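PDB 1WOH: agmatinase from Deinococcus radiodurans, which probably hydrolyses agmatine to putrescine and urea, using two manganese ions in each subunit. Local coordinates for residues P13-A18 against L292-L297; L34-D39 against D98-A103; S59-P64 against S285-A290; Q106-G109 against V113-F116; V224-D229 against A259-N264. All coordinates share one frame; numbering follows the deposited sequence.

Contact 1 of 5, residues P13-A18 against L292-L297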
# COMPACT_ATOMS: atom_id res chain seq x y z
N PRO A 13 16.10 5.52 -16.58
CA PRO A 13 16.37 6.45 -15.49
C PRO A 13 17.83 6.60 -15.06
O PRO A 13 18.39 5.72 -14.40
CB PRO A 13 15.49 5.92 -14.36
CG PRO A 13 15.51 4.45 -14.60
CD PRO A 13 15.34 4.35 -16.10
N THR A 14 18.45 7.70 -15.47
CA THR A 14 19.82 8.02 -15.08
C THR A 14 19.65 9.35 -14.37
O THR A 14 18.69 10.08 -14.64
CB THR A 14 20.78 8.18 -16.29
OG1 THR A 14 20.25 9.11 -17.23
CG2 THR A 14 21.01 6.84 -16.95
N PHE A 15 20.55 9.68 -13.45
CA PHE A 15 20.37 10.92 -12.71
C PHE A 15 20.36 12.14 -13.63
O PHE A 15 21.31 12.36 -14.38
CB PHE A 15 21.44 11.09 -11.63
CG PHE A 15 21.05 12.07 -10.57
CD1 PHE A 15 20.01 11.77 -9.69
CD2 PHE A 15 21.65 13.32 -10.50
CE1 PHE A 15 19.57 12.71 -8.75
CE2 PHE A 15 21.23 14.26 -9.57
CZ PHE A 15 20.19 13.96 -8.69
N ALA A 16 19.28 12.90 -13.56
CA ALA A 16 19.11 14.11 -14.37
C ALA A 16 19.15 13.77 -15.86
O ALA A 16 19.44 14.63 -16.70
CB ALA A 16 20.19 15.12 -14.02
N ARG A 17 18.85 12.51 -16.17
CA ARG A 17 18.86 12.02 -17.55
C ARG A 17 20.23 12.22 -18.19
O ARG A 17 20.35 12.40 -19.40
CB ARG A 17 17.76 12.71 -18.37
CG ARG A 17 17.08 11.79 -19.38
CD ARG A 17 16.01 12.50 -20.21
NE ARG A 17 14.67 12.48 -19.63
CZ ARG A 17 13.94 11.38 -19.46
NH1 ARG A 17 14.42 10.20 -19.82
NH2 ARG A 17 12.70 11.46 -18.98
N ALA A 18 21.28 12.17 -17.37
CA ALA A 18 22.64 12.35 -17.85
C ALA A 18 23.17 11.08 -18.53
O ALA A 18 22.68 9.98 -18.29
CB ALA A 18 23.55 12.72 -16.68
N LEU A 292 15.78 18.56 -4.27
CA LEU A 292 16.71 19.20 -3.35
C LEU A 292 18.13 19.10 -3.90
O LEU A 292 18.89 20.07 -3.84
CB LEU A 292 16.67 18.53 -1.96
CG LEU A 292 17.47 19.31 -0.91
CD1 LEU A 292 16.55 20.35 -0.27
CD2 LEU A 292 17.99 18.38 0.19
N VAL A 293 18.49 17.94 -4.43
CA VAL A 293 19.83 17.77 -4.97
C VAL A 293 20.02 18.71 -6.15
O VAL A 293 21.04 19.41 -6.24
CB VAL A 293 20.09 16.32 -5.44
CG1 VAL A 293 21.43 16.23 -6.15
CG2 VAL A 293 20.10 15.37 -4.22
N MET A 294 19.04 18.75 -7.05
CA MET A 294 19.14 19.61 -8.23
C MET A 294 19.15 21.09 -7.86
O MET A 294 19.89 21.88 -8.45
CB MET A 294 18.00 19.33 -9.22
CG MET A 294 18.07 17.96 -9.91
SD MET A 294 19.70 17.51 -10.53
CE MET A 294 19.91 18.74 -11.88
N GLU A 295 18.32 21.48 -6.89
CA GLU A 295 18.28 22.87 -6.48
C GLU A 295 19.59 23.23 -5.79
O GLU A 295 20.11 24.34 -5.96
CB GLU A 295 17.10 23.16 -5.55
CG GLU A 295 17.00 24.64 -5.17
CD GLU A 295 15.68 24.99 -4.50
OE1 GLU A 295 15.51 26.16 -4.11
OE2 GLU A 295 14.82 24.10 -4.37
N THR A 296 20.14 22.31 -5.01
CA THR A 296 21.39 22.59 -4.33
C THR A 296 22.49 22.84 -5.37
O THR A 296 23.29 23.76 -5.22
CB THR A 296 21.80 21.44 -3.39
OG1 THR A 296 20.83 21.31 -2.35
CG2 THR A 296 23.17 21.72 -2.77
N LEU A 297 22.52 22.02 -6.41
CA LEU A 297 23.52 22.20 -7.46
C LEU A 297 23.34 23.55 -8.16
O LEU A 297 24.32 24.17 -8.58
CB LEU A 297 23.43 21.06 -8.47
CG LEU A 297 23.86 19.68 -7.94
CD1 LEU A 297 23.53 18.60 -8.96
CD2 LEU A 297 25.35 19.69 -7.64
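Phe-15 reaches from a loop near the N-terminus and presses the end of its ring against Val-293 and Met-294 of helix 284-302. Its CZ sits 3.6 Å from CG1 of Val-293, the two side chains slanting across one another, while CE2 comes within 3.7 Å of SD of Met-294. The sulfur lies 4.7 Å from the centroid of the Phe-15 ring, 53° off the ring normal, which makes this an oblique Met-aromatic contact. Methionine suits the place because it bends: turns at chi2 and chi3 curl the chain so that SD passes the ring and CE ends 4.2 Å from CB of Ala-16. Phe-15 itself, with CG anti to the backbone N (chi1 -160°), is aimed at the helix, and its length bridges a gap that a short side chain could not. A leucine here would probably draw back from Val-293 and deprive the Met-294 sulfur of its aromatic partner, opening a gap between loop and helix. The loop is tied down beside the contact by bonds from Phe-15 N to Asp-82 and from Ala-16 N to Ser-59. Around it lie strand 114-118, whose Leu-117 meets Phe-15 and whose Val-115 meets Val-293, and strand 80-85, whose Phe-80 packs on Met-294.

Contact 2 of 5, residues L34-D39 against D98-A103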
# COMPACT_ATOMS: atom_id res chain seq x y z
N LEU A 34 26.96 9.12 -8.41
CA LEU A 34 27.42 7.77 -8.15
C LEU A 34 26.52 7.23 -7.05
O LEU A 34 26.33 7.88 -6.02
CB LEU A 34 28.88 7.76 -7.66
CG LEU A 34 29.39 6.36 -7.28
CD1 LEU A 34 29.56 5.52 -8.53
CD2 LEU A 34 30.71 6.47 -6.54
N GLY A 35 25.96 6.05 -7.29
CA GLY A 35 25.07 5.46 -6.30
C GLY A 35 25.73 4.42 -5.42
O GLY A 35 26.66 3.73 -5.85
N VAL A 36 25.25 4.32 -4.19
CA VAL A 36 25.76 3.36 -3.21
C VAL A 36 24.54 2.71 -2.56
O VAL A 36 24.12 3.11 -1.47
CB VAL A 36 26.61 4.06 -2.13
CG1 VAL A 36 27.29 3.02 -1.26
CG2 VAL A 36 27.64 4.98 -2.79
N PRO A 37 23.97 1.68 -3.22
CA PRO A 37 22.79 0.93 -2.75
C PRO A 37 23.10 -0.03 -1.62
O PRO A 37 22.95 -1.24 -1.74
CB PRO A 37 22.32 0.23 -4.03
CG PRO A 37 23.61 -0.10 -4.70
CD PRO A 37 24.43 1.16 -4.52
N PHE A 38 23.52 0.55 -0.50
CA PHE A 38 23.92 -0.19 0.69
C PHE A 38 23.06 0.23 1.87
O PHE A 38 23.06 1.40 2.25
CB PHE A 38 25.39 0.13 0.97
CG PHE A 38 25.98 -0.57 2.16
CD1 PHE A 38 26.71 -1.74 2.00
CD2 PHE A 38 25.83 -0.04 3.44
CE1 PHE A 38 27.31 -2.37 3.09
CE2 PHE A 38 26.43 -0.66 4.55
CZ PHE A 38 27.17 -1.83 4.37
N ASP A 39 22.33 -0.71 2.47
CA ASP A 39 21.50 -0.38 3.62
C ASP A 39 21.56 -1.40 4.76
O ASP A 39 20.73 -1.36 5.67
CB ASP A 39 20.03 -0.16 3.20
CG ASP A 39 19.33 -1.43 2.72
OD1 ASP A 39 19.89 -2.54 2.85
OD2 ASP A 39 18.18 -1.31 2.22
N ASP A 98 35.75 -0.45 0.87
CA ASP A 98 36.87 -0.23 -0.03
C ASP A 98 36.40 0.05 -1.44
O ASP A 98 36.96 0.91 -2.12
CB ASP A 98 37.82 -1.43 -0.00
CG ASP A 98 38.50 -1.61 1.35
OD1 ASP A 98 38.55 -0.63 2.13
OD2 ASP A 98 39.01 -2.72 1.63
N ARG A 99 35.37 -0.65 -1.89
CA ARG A 99 34.86 -0.42 -3.23
C ARG A 99 34.21 0.95 -3.38
O ARG A 99 34.34 1.60 -4.42
CB ARG A 99 33.87 -1.52 -3.62
CG ARG A 99 34.56 -2.84 -3.89
CD ARG A 99 33.66 -3.79 -4.63
NE ARG A 99 34.27 -5.12 -4.73
CZ ARG A 99 33.56 -6.22 -4.96
NH1 ARG A 99 32.25 -6.14 -5.11
NH2 ARG A 99 34.17 -7.39 -5.03
N ILE A 100 33.53 1.40 -2.32
CA ILE A 100 32.88 2.71 -2.33
C ILE A 100 33.92 3.82 -2.40
O ILE A 100 33.78 4.77 -3.18
CB ILE A 100 32.02 2.89 -1.05
CG1 ILE A 100 30.85 1.89 -1.08
CG2 ILE A 100 31.49 4.31 -0.97
CD1 ILE A 100 30.12 1.74 0.24
N THR A 101 34.98 3.71 -1.60
CA THR A 101 36.04 4.71 -1.60
C THR A 101 36.75 4.77 -2.95
O THR A 101 37.04 5.86 -3.46
CB THR A 101 37.10 4.41 -0.52
OG1 THR A 101 36.47 4.43 0.77
CG2 THR A 101 38.22 5.45 -0.57
N GLU A 102 37.03 3.61 -3.53
CA GLU A 102 37.72 3.56 -4.82
C GLU A 102 36.87 4.19 -5.92
O GLU A 102 37.37 4.99 -6.71
CB GLU A 102 38.07 2.11 -5.18
CG GLU A 102 38.73 1.96 -6.56
CD GLU A 102 40.00 2.79 -6.72
OE1 GLU A 102 40.55 2.82 -7.84
OE2 GLU A 102 40.45 3.40 -5.73
N ALA A 103 35.59 3.83 -5.97
CA ALA A 103 34.71 4.38 -6.99
C ALA A 103 34.55 5.88 -6.80
O ALA A 103 34.54 6.63 -7.77
CB ALA A 103 33.34 3.69 -6.92
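Val-36 and Ile-100 meet with their side chains at roughly a right angle, the valine rising from strand 31-36 and the isoleucine reaching down from helix 93-108. CG1 of Val-36 touches the tip of the isoleucine, CD1, at 3.4 Å, closer than methyl groups usually come, and also lies 3.7 Å from CG1 of Ile-100 behind it. The isoleucine's extended outer chain (chi2 167°) is what carries that tip to the strand, since its CB does not aim there directly. A second meeting two residues earlier on the strand has a different shape. Leu-34, its CG anti to the backbone N (chi1 176°), sends CD2 to the methyl of Ala-103, 3.8 Å from CB. CD2 of Leu-34 is also 3.9 Å from the backbone C of Ala-103, contact with the main chain that the short alanine permits. Long meets short at one point, two branched chains at the other. Beyond the pair, Pro-126 and Leu-127 of helix 124-128 cover Ile-100, and Val-123 covers Val-36. The side chains that touch are all buried hydrocarbon, and the contact therefore rests on shape and the exclusion of water, whereas the helix's polar side, such as Arg-99 bridged to Asp-154 of a neighbouring subunit, serves other partners.

Contact 3 of 5, residues S59-P64 against S285-A290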
# COMPACT_ATOMS: atom_id res chain seq x y z
N SER A 59 14.49 12.16 -10.46
CA SER A 59 15.23 13.27 -11.04
C SER A 59 14.77 13.60 -12.46
O SER A 59 15.09 14.68 -12.98
CB SER A 59 16.73 12.98 -11.05
OG SER A 59 17.07 12.02 -12.02
N LEU A 60 14.03 12.69 -13.08
CA LEU A 60 13.54 12.94 -14.43
C LEU A 60 12.47 14.04 -14.38
O LEU A 60 12.08 14.57 -15.41
CB LEU A 60 12.98 11.66 -15.05
CG LEU A 60 14.00 10.52 -15.18
CD1 LEU A 60 13.41 9.38 -15.99
CD2 LEU A 60 15.27 11.04 -15.84
N ARG A 61 12.02 14.37 -13.17
CA ARG A 61 11.05 15.43 -12.98
C ARG A 61 11.80 16.73 -12.75
O ARG A 61 11.19 17.79 -12.58
CB ARG A 61 10.16 15.13 -11.76
CG ARG A 61 8.96 14.26 -12.05
CD ARG A 61 7.76 15.10 -12.46
NE ARG A 61 8.06 15.98 -13.58
CZ ARG A 61 7.17 16.76 -14.18
NH1 ARG A 61 5.91 16.79 -13.76
NH2 ARG A 61 7.53 17.52 -15.20
N SER A 62 13.13 16.65 -12.73
CA SER A 62 13.99 17.81 -12.51
C SER A 62 15.24 17.82 -13.40
O SER A 62 16.36 17.92 -12.91
CB SER A 62 14.43 17.86 -11.04
OG SER A 62 13.32 17.95 -10.17
N VAL A 63 15.04 17.70 -14.71
CA VAL A 63 16.15 17.70 -15.65
C VAL A 63 16.60 19.13 -15.93
O VAL A 63 15.79 19.98 -16.31
CB VAL A 63 15.75 17.02 -16.97
CG1 VAL A 63 16.95 16.97 -17.91
CG2 VAL A 63 15.24 15.61 -16.70
N PRO A 64 17.90 19.42 -15.75
CA PRO A 64 18.47 20.75 -15.98
C PRO A 64 18.59 21.08 -17.47
O PRO A 64 18.53 20.19 -18.31
CB PRO A 64 19.83 20.65 -15.31
CG PRO A 64 20.23 19.24 -15.66
CD PRO A 64 18.95 18.46 -15.36
N SER A 285 8.57 11.65 -1.13
CA SER A 285 9.91 11.68 -0.54
C SER A 285 11.02 11.70 -1.59
O SER A 285 11.92 12.55 -1.54
CB SER A 285 10.12 10.50 0.41
OG SER A 285 9.26 10.59 1.53
N GLU A 286 10.98 10.78 -2.55
CA GLU A 286 12.04 10.76 -3.57
C GLU A 286 11.91 11.93 -4.54
O GLU A 286 12.92 12.44 -5.03
CB GLU A 286 12.06 9.43 -4.34
CG GLU A 286 10.75 9.00 -4.97
CD GLU A 286 10.01 7.99 -4.13
OE1 GLU A 286 9.52 6.99 -4.70
OE2 GLU A 286 9.90 8.19 -2.89
N LEU A 287 10.68 12.35 -4.81
CA LEU A 287 10.48 13.47 -5.71
C LEU A 287 11.08 14.74 -5.12
O LEU A 287 11.84 15.44 -5.80
CB LEU A 287 8.98 13.65 -5.99
CG LEU A 287 8.45 12.60 -6.97
CD1 LEU A 287 6.93 12.65 -7.04
CD2 LEU A 287 9.06 12.86 -8.35
N LEU A 288 10.76 15.02 -3.86
CA LEU A 288 11.28 16.20 -3.19
C LEU A 288 12.78 16.15 -2.97
O LEU A 288 13.46 17.17 -3.11
CB LEU A 288 10.58 16.41 -1.85
CG LEU A 288 9.36 17.34 -1.91
CD1 LEU A 288 8.36 16.81 -2.93
CD2 LEU A 288 8.74 17.47 -0.53
N MET A 289 13.31 14.98 -2.62
CA MET A 289 14.75 14.88 -2.38
C MET A 289 15.58 14.95 -3.65
O MET A 289 16.73 15.39 -3.62
CB MET A 289 15.06 13.62 -1.58
CG MET A 289 14.59 13.70 -0.13
SD MET A 289 15.30 15.05 0.88
CE MET A 289 16.75 15.49 -0.06
N ALA A 290 15.03 14.51 -4.78
CA ALA A 290 15.75 14.60 -6.04
C ALA A 290 15.82 16.09 -6.39
O ALA A 290 16.84 16.58 -6.89
CB ALA A 290 15.03 13.83 -7.14
O HOH W 1 12.23 15.79 -8.80
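A single water joins Ser-62 to the helix residue Leu-287, accepting a bond from OG of Ser-62 at 2.8 Å and donating one to the backbone O of Leu-287 at 3.0 Å. Serine is apt here: its short hydroxyl stops before the helix and donates to the water, which spans the remaining distance. The loop that offers it is shaped by a type I beta turn, closed by the bond from Ser-62 N to Ser-59 O at 2.8 Å.

Near the bridge the backbones come close, with CA of Ser-59 and CA of Ala-290 5.2 Å apart. Alanine suits so near an approach because its side chain is a single methyl, whose CB lies 3.8 Å from Ser-59 N. The hydroxyl of Ser-59 is turned to its own helix, where it bonds to Arg-56 O.

Toward solvent, Arg-61 uses its aliphatic root, CG meeting CD2 of Leu-287 at 4.0 Å as the two chains slant across each other. Bends at chi2 (-89°) and chi3 (55°) then lead the guanidinium away from the helix; Phe-44 of a neighbouring subunit packs on Arg-61, and Arg-45 of that same subunit packs on Leu-287. Ala-58, on helix 51-59, rests against both Leu-287 and Ala-290. The whole is a turn following one helix docked on the C-terminal helix of the alpha/beta arginase fold, here beside a subunit boundary of the hexamer.

Contact 4 of 5, residues Q106-G109 against V113-F116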
# COMPACT_ATOMS: atom_id res chain seq x y z
N GLN A 106 37.61 7.72 -8.06
CA GLN A 106 37.62 7.75 -9.52
C GLN A 106 36.63 8.78 -10.07
O GLN A 106 36.93 9.48 -11.03
CB GLN A 106 37.29 6.37 -10.08
CG GLN A 106 38.25 5.28 -9.64
CD GLN A 106 37.92 3.93 -10.23
OE1 GLN A 106 36.76 3.52 -10.26
NE2 GLN A 106 38.94 3.22 -10.71
N VAL A 107 35.45 8.85 -9.46
CA VAL A 107 34.44 9.79 -9.90
C VAL A 107 34.86 11.22 -9.57
O VAL A 107 34.70 12.14 -10.39
CB VAL A 107 33.07 9.48 -9.25
CG1 VAL A 107 32.10 10.65 -9.45
CG2 VAL A 107 32.51 8.21 -9.87
N ARG A 108 35.40 11.42 -8.38
CA ARG A 108 35.84 12.75 -7.97
C ARG A 108 36.88 13.32 -8.94
O ARG A 108 36.84 14.50 -9.29
CB ARG A 108 36.44 12.69 -6.56
CG ARG A 108 35.64 13.46 -5.53
CD ARG A 108 36.43 14.64 -5.01
NE ARG A 108 37.58 14.19 -4.22
CZ ARG A 108 38.53 14.99 -3.77
NH1 ARG A 108 38.50 16.29 -4.01
NH2 ARG A 108 39.53 14.48 -3.05
N GLY A 109 37.79 12.47 -9.40
CA GLY A 109 38.83 12.92 -10.31
C GLY A 109 38.39 13.24 -11.72
O GLY A 109 39.20 13.66 -12.54
N VAL A 113 31.88 18.57 -9.08
CA VAL A 113 31.09 18.26 -7.90
C VAL A 113 30.45 16.89 -8.01
O VAL A 113 29.58 16.66 -8.85
CB VAL A 113 29.96 19.29 -7.69
CG1 VAL A 113 29.23 18.98 -6.38
CG2 VAL A 113 30.52 20.71 -7.67
N PRO A 114 30.90 15.94 -7.18
CA PRO A 114 30.32 14.60 -7.24
C PRO A 114 29.08 14.55 -6.34
O PRO A 114 29.06 15.17 -5.28
CB PRO A 114 31.44 13.72 -6.72
CG PRO A 114 32.08 14.61 -5.68
CD PRO A 114 32.14 15.95 -6.37
N VAL A 115 28.06 13.83 -6.79
CA VAL A 115 26.83 13.67 -6.03
C VAL A 115 26.68 12.19 -5.72
O VAL A 115 26.59 11.36 -6.62
CB VAL A 115 25.62 14.15 -6.83
CG1 VAL A 115 24.34 13.85 -6.07
CG2 VAL A 115 25.75 15.65 -7.09
N PHE A 116 26.66 11.87 -4.42
CA PHE A 116 26.56 10.49 -3.96
C PHE A 116 25.17 10.18 -3.44
O PHE A 116 24.69 10.83 -2.51
CB PHE A 116 27.59 10.24 -2.86
CG PHE A 116 29.00 10.55 -3.28
CD1 PHE A 116 29.75 11.52 -2.60
CD2 PHE A 116 29.58 9.89 -4.36
CE1 PHE A 116 31.04 11.82 -3.01
CE2 PHE A 116 30.87 10.20 -4.77
CZ PHE A 116 31.60 11.16 -4.09
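This is a compact apolar contact between the end of helix 93-108 and strand 114-118, two elements joined by a very short loop, so that Val-107 and Arg-108 fold back onto Pro-114. The proline ring is the centre. Its CG is met by CG of Arg-108 at 3.7 Å, the arginine's aliphatic stem running alongside the ring and pointing the same way. From the helix's inner side, CG1 of Val-107 approaches CB of Pro-114 obliquely at 4.2 Å; the valine's torsion (chi1 167°) sets that branch anti to the backbone N and turns it to the strand. Proline suits this place because its compact, puckered ring gives a hydrocarbon surface without a long side chain to bury.

Arginine earns its place by having two natures. Its CG methylene packs on Pro-114, while bends at chi2 (-115°) and chi3 (-68°) swing the guanidinium to Asp-133 in a salt bridge, with a bond to Ala-130 O and a cation-pi contact to Phe-131. Val-115, the next strand residue, points away from this helix and faces helix 284-302, packing on Leu-297. Strand 114-118 is thus covered by helices on both faces, as in a three-layer alpha/beta/alpha fold, and the contact closes the helix-to-strand half of the beta-alpha-beta crossover from strand 80-85 through helix 93-108 to strand 114-118.

Contact 5 of 5, residues V224-D229 against A259-N264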
# COMPACT_ATOMS: atom_id res chain seq x y z
N VAL A 224 33.90 22.60 1.63
CA VAL A 224 32.77 21.94 2.26
C VAL A 224 32.17 20.75 1.53
O VAL A 224 31.99 20.76 0.31
CB VAL A 224 31.64 22.97 2.53
CG1 VAL A 224 30.37 22.26 3.02
CG2 VAL A 224 32.11 23.99 3.55
N TYR A 225 31.88 19.70 2.30
CA TYR A 225 31.24 18.50 1.80
C TYR A 225 29.87 18.55 2.46
O TYR A 225 29.78 18.75 3.68
CB TYR A 225 32.00 17.26 2.28
CG TYR A 225 31.35 15.93 1.92
CD1 TYR A 225 31.79 15.19 0.82
CD2 TYR A 225 30.33 15.40 2.71
CE1 TYR A 225 31.24 13.95 0.53
CE2 TYR A 225 29.77 14.16 2.42
CZ TYR A 225 30.23 13.44 1.34
OH TYR A 225 29.70 12.20 1.07
N PHE A 226 28.81 18.40 1.66
CA PHE A 226 27.44 18.42 2.18
C PHE A 226 26.96 17.00 2.38
O PHE A 226 27.04 16.18 1.47
CB PHE A 226 26.49 19.07 1.16
CG PHE A 226 26.59 20.56 1.06
CD1 PHE A 226 26.61 21.18 -0.18
CD2 PHE A 226 26.59 21.36 2.20
CE1 PHE A 226 26.63 22.57 -0.30
CE2 PHE A 226 26.61 22.75 2.10
CZ PHE A 226 26.63 23.36 0.85
N SER A 227 26.46 16.69 3.58
CA SER A 227 25.90 15.37 3.83
C SER A 227 24.45 15.62 4.22
O SER A 227 24.18 16.22 5.26
CB SER A 227 26.61 14.63 4.96
OG SER A 227 25.97 13.37 5.17
N VAL A 228 23.52 15.18 3.38
CA VAL A 228 22.11 15.38 3.67
C VAL A 228 21.41 14.07 4.01
O VAL A 228 21.23 13.21 3.15
CB VAL A 228 21.38 16.02 2.47
CG1 VAL A 228 19.89 16.20 2.81
CG2 VAL A 228 22.02 17.36 2.12
N ASP A 229 21.06 13.91 5.28
CA ASP A 229 20.32 12.74 5.72
C ASP A 229 18.86 13.23 5.62
O ASP A 229 18.50 14.22 6.26
CB ASP A 229 20.66 12.42 7.18
CG ASP A 229 19.91 11.21 7.70
OD1 ASP A 229 18.79 10.93 7.23
OD2 ASP A 229 20.43 10.54 8.62
N ALA A 259 21.82 26.51 0.64
CA ALA A 259 22.07 27.64 -0.25
C ALA A 259 23.07 28.61 0.37
O ALA A 259 23.99 29.09 -0.31
CB ALA A 259 20.76 28.36 -0.56
N ALA A 260 22.90 28.89 1.66
CA ALA A 260 23.79 29.81 2.36
C ALA A 260 25.22 29.29 2.36
O ALA A 260 26.17 30.04 2.09
CB ALA A 260 23.30 30.01 3.79
N ALA A 261 25.37 28.01 2.65
CA ALA A 261 26.70 27.41 2.68
C ALA A 261 27.32 27.38 1.29
O ALA A 261 28.52 27.62 1.14
CB ALA A 261 26.62 25.99 3.26
N ALA A 262 26.51 27.10 0.27
CA ALA A 262 27.00 27.02 -1.11
C ALA A 262 27.48 28.37 -1.65
O ALA A 262 28.35 28.42 -2.52
CB ALA A 262 25.90 26.47 -2.01
N ALA A 263 26.91 29.44 -1.12
CA ALA A 263 27.26 30.79 -1.57
C ALA A 263 28.55 31.34 -0.98
O ALA A 263 29.15 32.25 -1.55
CB ALA A 263 26.12 31.74 -1.25
N ASN A 264 28.99 30.78 0.14
CA ASN A 264 30.19 31.28 0.81
C ASN A 264 31.32 30.27 0.98
O ASN A 264 32.26 30.52 1.73
CB ASN A 264 29.81 31.81 2.20
CG ASN A 264 28.77 32.90 2.14
OD1 ASN A 264 29.02 33.99 1.62
ND2 ASN A 264 27.58 32.61 2.66
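Phe-226 is turned to helix 251-264 by a chi1 of -75°, which sets CG anti to the carbonyl carbon, and a chi2 of 135°, which presents the ring edge to Ala-261 and Ala-262. The helix meets that edge close to the plane of the ring. CE2 of Phe-226 comes within 3.4 Å of CB of Ala-261, and CZ stands 3.6 Å from the same methyl, which therefore sits off the CE2-CZ edge. Farther round, CZ of Phe-226 is 3.8 Å from the backbone N of Ala-262 and 4.3 Å from its CB. The residue types fit one another: a phenylalanine is long enough to span from strand to helix, and alanines are small enough for the ring to reach the helix backbone itself.

Strand 223-229, helix 251-264 and strand 266-273 form a beta-alpha-beta unit, and the ring sits inside it, flanked by Val-140 of strand 137-142 and by Val-267 and Leu-270 of strand 266-273. The opposite side of strand 223-229 has another character. Ser-227 bonds there to Asp-271 and to His-121, a manganese ligand, and the strand ends at Asp-229, which binds both manganese ions, although none is bound in this chain.

One strand thus separates two chemistries. Its helix-facing side offers a buried hydrocarbon ring and takes methyl groups in return, giving a contact made of close apolar fit; the polar side chains, with their bonds, are kept for the far face and for the metal-binding end, about 10 Å from Phe-226 to His-121 between side chains.

Each contact involves the parallel sheet or a helix packed on it. Contacts 2 and 4 share helix 93-108 and the neighbouring strands 31-36 and 114-118, with centres 11 Å apart. Contacts 1 and 3 share helix 284-302 and are closer still, with centres 6 Å apart and atoms touching. Contact 1 spans nearly the whole chain and encloses the other four; contacts 2, 4 and 5 follow in series, while contact 2 crosses contact 3. Contacts 1 and 4 touch where helix 284-302 packs on strand 114-118, and Leu-292 against Val-228 joins contact 1 to contact 5. The N-terminal loop, C-terminal helix and strand 223-229, which carries a manganese ligand, are thereby joined in one alpha/beta core.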